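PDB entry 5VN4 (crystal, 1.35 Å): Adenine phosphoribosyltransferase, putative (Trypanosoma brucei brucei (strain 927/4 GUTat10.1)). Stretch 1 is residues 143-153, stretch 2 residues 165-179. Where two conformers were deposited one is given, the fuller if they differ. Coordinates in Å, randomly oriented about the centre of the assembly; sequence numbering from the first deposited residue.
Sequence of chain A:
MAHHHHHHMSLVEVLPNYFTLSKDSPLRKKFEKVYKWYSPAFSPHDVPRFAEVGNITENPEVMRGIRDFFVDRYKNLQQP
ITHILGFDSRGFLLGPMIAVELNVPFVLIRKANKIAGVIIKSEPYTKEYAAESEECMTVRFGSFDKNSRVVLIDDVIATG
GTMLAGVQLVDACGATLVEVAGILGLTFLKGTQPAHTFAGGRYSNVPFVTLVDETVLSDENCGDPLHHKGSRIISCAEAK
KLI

Stretch 1 (143-153) SFDKNSRVVLI
Stretch 2 165-179: AGVQLVDACGATLVE

Residues 149-153 form a β-strand that pairs in parallel with strand 176-179, while helix 165-172 packs across one side of this pair, running nearly antiparallel to the first strand (162°) with the axes 9.8 Å apart at closest approach. R149 sits beside T176 and V150 beside L177. The ladder is built from T176 N to S148 O (3.0 Å), V150 N to T176 O (2.8 Å), V178 N to V150 O (2.8 Å) and L152 N to E179 O (3.2 Å), all hydrogen bonds.

L152 covers the most surface. Its CA-to-CB bond points toward the second stretch, and the m,t rotamer (chi1 -74°, chi2 166°) sets CD1 3.8 Å from G166 C and 3.9 Å from L177 CD1, with CD2 4.2 Å from V170 CG2. A branched aliphatic side chain suits this site between helix and strand. G166 leaves room for it: an ideal CB there would lie only 3.0 Å from L152 CD2.

F144, in extended backbone (-157/169), has chi1 66° (p) and chi2 -78°, which bring its ring to the end of the helix. C173 (chi1 m) places SG over one ring face, 4.2 Å from the centroid of the F144 ring, a sulfur-aromatic contact; F144 CE2 lies 3.6 Å from C173 CB. At the ring edge, A175 CB approaches F144 CD2 to 3.8 Å, and L169 O approaches F144 CZ to 3.6 Å. The helix closes in a Schellman motif, where G174 adopts 71/17, a positive phi that favours glycine.

V150 (-115/153, chi1 m) shares a sheet face with L177. Its CG2 meets both V170 CG2 and L177 CD1 at 3.9 Å, so this compact β-branched residue suits both strand geometry and the apolar layer beneath the helix.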

# COMPACT_ATOMS: atom_id res chain seq x y z
N SER A 143 6.17 12.85 -12.36
CA SER A 143 4.88 12.23 -12.06
C SER A 143 3.75 13.24 -11.93
O SER A 143 2.59 12.87 -12.09
CB SER A 143 4.99 11.35 -10.81
OG SER A 143 5.52 12.08 -9.72
N PHE A 144 4.08 14.49 -11.62
CA PHE A 144 3.11 15.58 -11.59
C PHE A 144 3.91 16.87 -11.77
O PHE A 144 5.14 16.85 -11.73
CB PHE A 144 2.29 15.56 -10.29
CG PHE A 144 3.11 15.84 -9.06
CD1 PHE A 144 3.91 14.86 -8.51
CD2 PHE A 144 3.10 17.10 -8.49
CE1 PHE A 144 4.67 15.12 -7.39
CE2 PHE A 144 3.86 17.36 -7.36
CZ PHE A 144 4.65 16.38 -6.82
N ASP A 145 3.21 17.98 -12.00
CA ASP A 145 3.93 19.21 -12.32
C ASP A 145 3.12 20.42 -11.84
O ASP A 145 2.15 20.29 -11.10
CB ASP A 145 4.33 19.26 -13.81
CG ASP A 145 3.15 19.47 -14.76
OD1 ASP A 145 2.02 19.78 -14.32
OD2 ASP A 145 3.36 19.33 -15.98
N LYS A 146 3.54 21.62 -12.28
CA LYS A 146 2.95 22.84 -11.74
C LYS A 146 1.49 23.01 -12.13
O LYS A 146 0.79 23.81 -11.50
CB LYS A 146 3.78 24.07 -12.14
CG LYS A 146 4.02 24.22 -13.63
CD LYS A 146 4.95 25.40 -13.91
CE LYS A 146 5.21 25.55 -15.39
NZ LYS A 146 3.93 25.78 -16.11
N ASN A 147 1.01 22.28 -13.13
CA ASN A 147 -0.38 22.36 -13.54
C ASN A 147 -1.24 21.30 -12.87
O ASN A 147 -2.44 21.20 -13.17
CB ASN A 147 -0.48 22.28 -15.07
CG ASN A 147 0.16 23.48 -15.73
OD1 ASN A 147 -0.08 24.61 -15.34
ND2 ASN A 147 1.01 23.23 -16.72
N SER A 148 -0.67 20.52 -11.95
CA SER A 148 -1.41 19.46 -11.28
C SER A 148 -2.17 20.00 -10.08
O SER A 148 -1.78 21.00 -9.46
CB SER A 148 -0.44 18.37 -10.84
OG SER A 148 0.31 17.88 -11.95
N ARG A 149 -3.27 19.32 -9.76
CA ARG A 149 -4.06 19.59 -8.56
C ARG A 149 -4.08 18.29 -7.77
O ARG A 149 -4.73 17.32 -8.17
CB ARG A 149 -5.46 20.06 -8.94
CG ARG A 149 -5.50 21.49 -9.49
CD ARG A 149 -6.88 21.88 -10.01
NE ARG A 149 -7.94 21.48 -9.09
CZ ARG A 149 -8.35 22.20 -8.05
NH1 ARG A 149 -7.79 23.37 -7.78
NH2 ARG A 149 -9.33 21.74 -7.28
N VAL A 150 -3.36 18.27 -6.65
CA VAL A 150 -3.08 17.01 -5.98
C VAL A 150 -3.72 16.91 -4.60
O VAL A 150 -3.96 17.91 -3.91
CB VAL A 150 -1.56 16.72 -5.92
CG1 VAL A 150 -0.93 16.88 -7.29
CG2 VAL A 150 -0.89 17.62 -4.92
N VAL A 151 -3.98 15.67 -4.20
CA VAL A 151 -4.38 15.33 -2.84
C VAL A 151 -3.29 14.44 -2.26
O VAL A 151 -2.85 13.50 -2.93
CB VAL A 151 -5.73 14.59 -2.83
CG1 VAL A 151 -6.02 13.96 -1.46
CG2 VAL A 151 -6.85 15.52 -3.25
N LEU A 152 -2.85 14.75 -1.04
CA LEU A 152 -1.96 13.88 -0.28
C LEU A 152 -2.81 12.98 0.62
O LEU A 152 -3.72 13.48 1.30
CB LEU A 152 -1.03 14.72 0.60
CG LEU A 152 0.09 15.45 -0.12
CD1 LEU A 152 0.70 16.50 0.81
CD2 LEU A 152 1.14 14.48 -0.60
N ILE A 153 -2.52 11.68 0.64
CA ILE A 153 -3.29 10.74 1.46
C ILE A 153 -2.38 9.85 2.29
O ILE A 153 -1.34 9.37 1.81
CB ILE A 153 -4.31 9.93 0.62
CG1 ILE A 153 -5.28 9.16 1.53
CG2 ILE A 153 -3.61 8.99 -0.36
CD1 ILE A 153 -6.52 8.65 0.81
N ALA A 165 6.64 16.40 4.81
CA ALA A 165 7.51 15.88 3.76
C ALA A 165 6.79 15.83 2.42
O ALA A 165 7.36 16.17 1.38
CB ALA A 165 8.03 14.50 4.17
N GLY A 166 5.52 15.42 2.43
CA GLY A 166 4.75 15.43 1.19
C GLY A 166 4.53 16.83 0.66
O GLY A 166 4.63 17.06 -0.54
N VAL A 167 4.24 17.78 1.56
CA VAL A 167 4.07 19.18 1.14
C VAL A 167 5.34 19.70 0.49
O VAL A 167 5.29 20.39 -0.53
CB VAL A 167 3.64 20.05 2.34
CG1 VAL A 167 3.64 21.54 1.97
CG2 VAL A 167 2.26 19.64 2.85
N GLN A 168 6.51 19.36 1.05
CA GLN A 168 7.77 19.78 0.45
C GLN A 168 7.92 19.25 -0.97
O GLN A 168 8.38 19.96 -1.87
CB GLN A 168 8.94 19.33 1.32
CG GLN A 168 8.99 20.07 2.65
CD GLN A 168 9.92 19.45 3.67
OE1 GLN A 168 10.35 18.31 3.53
NE2 GLN A 168 10.23 20.21 4.73
N LEU A 169 7.51 18.00 -1.20
CA LEU A 169 7.63 17.41 -2.53
C LEU A 169 6.62 18.01 -3.51
O LEU A 169 6.95 18.23 -4.68
CB LEU A 169 7.46 15.89 -2.43
CG LEU A 169 8.54 15.17 -1.64
CD1 LEU A 169 8.14 13.71 -1.41
CD2 LEU A 169 9.90 15.25 -2.34
N VAL A 170 5.40 18.30 -3.05
CA VAL A 170 4.43 18.99 -3.89
C VAL A 170 4.95 20.37 -4.26
O VAL A 170 4.89 20.79 -5.43
CB VAL A 170 3.06 19.06 -3.18
CG1 VAL A 170 2.10 19.95 -3.94
CG2 VAL A 170 2.49 17.67 -2.99
N ASP A 171 5.48 21.08 -3.27
CA ASP A 171 6.05 22.41 -3.47
C ASP A 171 7.22 22.37 -4.45
O ASP A 171 7.41 23.32 -5.23
CB ASP A 171 6.50 22.94 -2.10
CG ASP A 171 7.00 24.35 -2.16
OD1 ASP A 171 6.16 25.27 -2.27
OD2 ASP A 171 8.24 24.54 -2.08
N ALA A 172 7.99 21.29 -4.45
CA ALA A 172 9.14 21.16 -5.33
C ALA A 172 8.75 21.14 -6.81
O ALA A 172 9.61 21.40 -7.66
CB ALA A 172 9.95 19.91 -4.98
N CYS A 173 7.50 20.83 -7.12
CA CYS A 173 7.02 20.86 -8.50
C CYS A 173 6.05 22.00 -8.76
O CYS A 173 5.53 22.11 -9.88
CB CYS A 173 6.37 19.52 -8.88
SG CYS A 173 7.48 18.09 -8.75
N GLY A 174 5.79 22.85 -7.77
CA GLY A 174 4.93 24.00 -7.98
C GLY A 174 3.47 23.66 -8.15
O GLY A 174 2.70 24.50 -8.62
N ALA A 175 3.06 22.46 -7.76
CA ALA A 175 1.69 22.02 -7.98
C ALA A 175 0.74 22.63 -6.95
O ALA A 175 1.16 23.13 -5.90
CB ALA A 175 1.61 20.50 -7.88
N THR A 176 -0.55 22.58 -7.26
CA THR A 176 -1.58 23.02 -6.33
C THR A 176 -1.93 21.87 -5.40
O THR A 176 -2.28 20.78 -5.86
CB THR A 176 -2.81 23.50 -7.09
OG1 THR A 176 -2.47 24.67 -7.84
CG2 THR A 176 -3.95 23.82 -6.13
N LEU A 177 -1.83 22.11 -4.09
CA LEU A 177 -2.23 21.13 -3.09
C LEU A 177 -3.68 21.42 -2.72
O LEU A 177 -3.98 22.45 -2.12
CB LEU A 177 -1.31 21.19 -1.88
CG LEU A 177 -1.64 20.22 -0.74
CD1 LEU A 177 -1.70 18.77 -1.23
CD2 LEU A 177 -0.64 20.35 0.40
N VAL A 178 -4.58 20.52 -3.12
CA VAL A 178 -6.01 20.74 -2.91
C VAL A 178 -6.41 20.39 -1.49
O VAL A 178 -7.15 21.13 -0.83
CB VAL A 178 -6.81 19.95 -3.96
CG1 VAL A 178 -8.31 20.10 -3.72
CG2 VAL A 178 -6.43 20.41 -5.36
N GLU A 179 -5.96 19.24 -0.98
CA GLU A 179 -6.43 18.74 0.29
C GLU A 179 -5.44 17.70 0.78
O GLU A 179 -4.74 17.06 -0.02
CB GLU A 179 -7.81 18.10 0.12
CG GLU A 179 -8.48 17.65 1.38
CD GLU A 179 -9.98 17.52 1.19
OE1 GLU A 179 -10.66 18.56 1.11
OE2 GLU A 179 -10.47 16.37 1.14
O HOH W 1 6.58 21.36 -12.35
O HOH W 2 -1.78 23.57 -10.38
O HOH W 3 -5.48 25.71 -8.94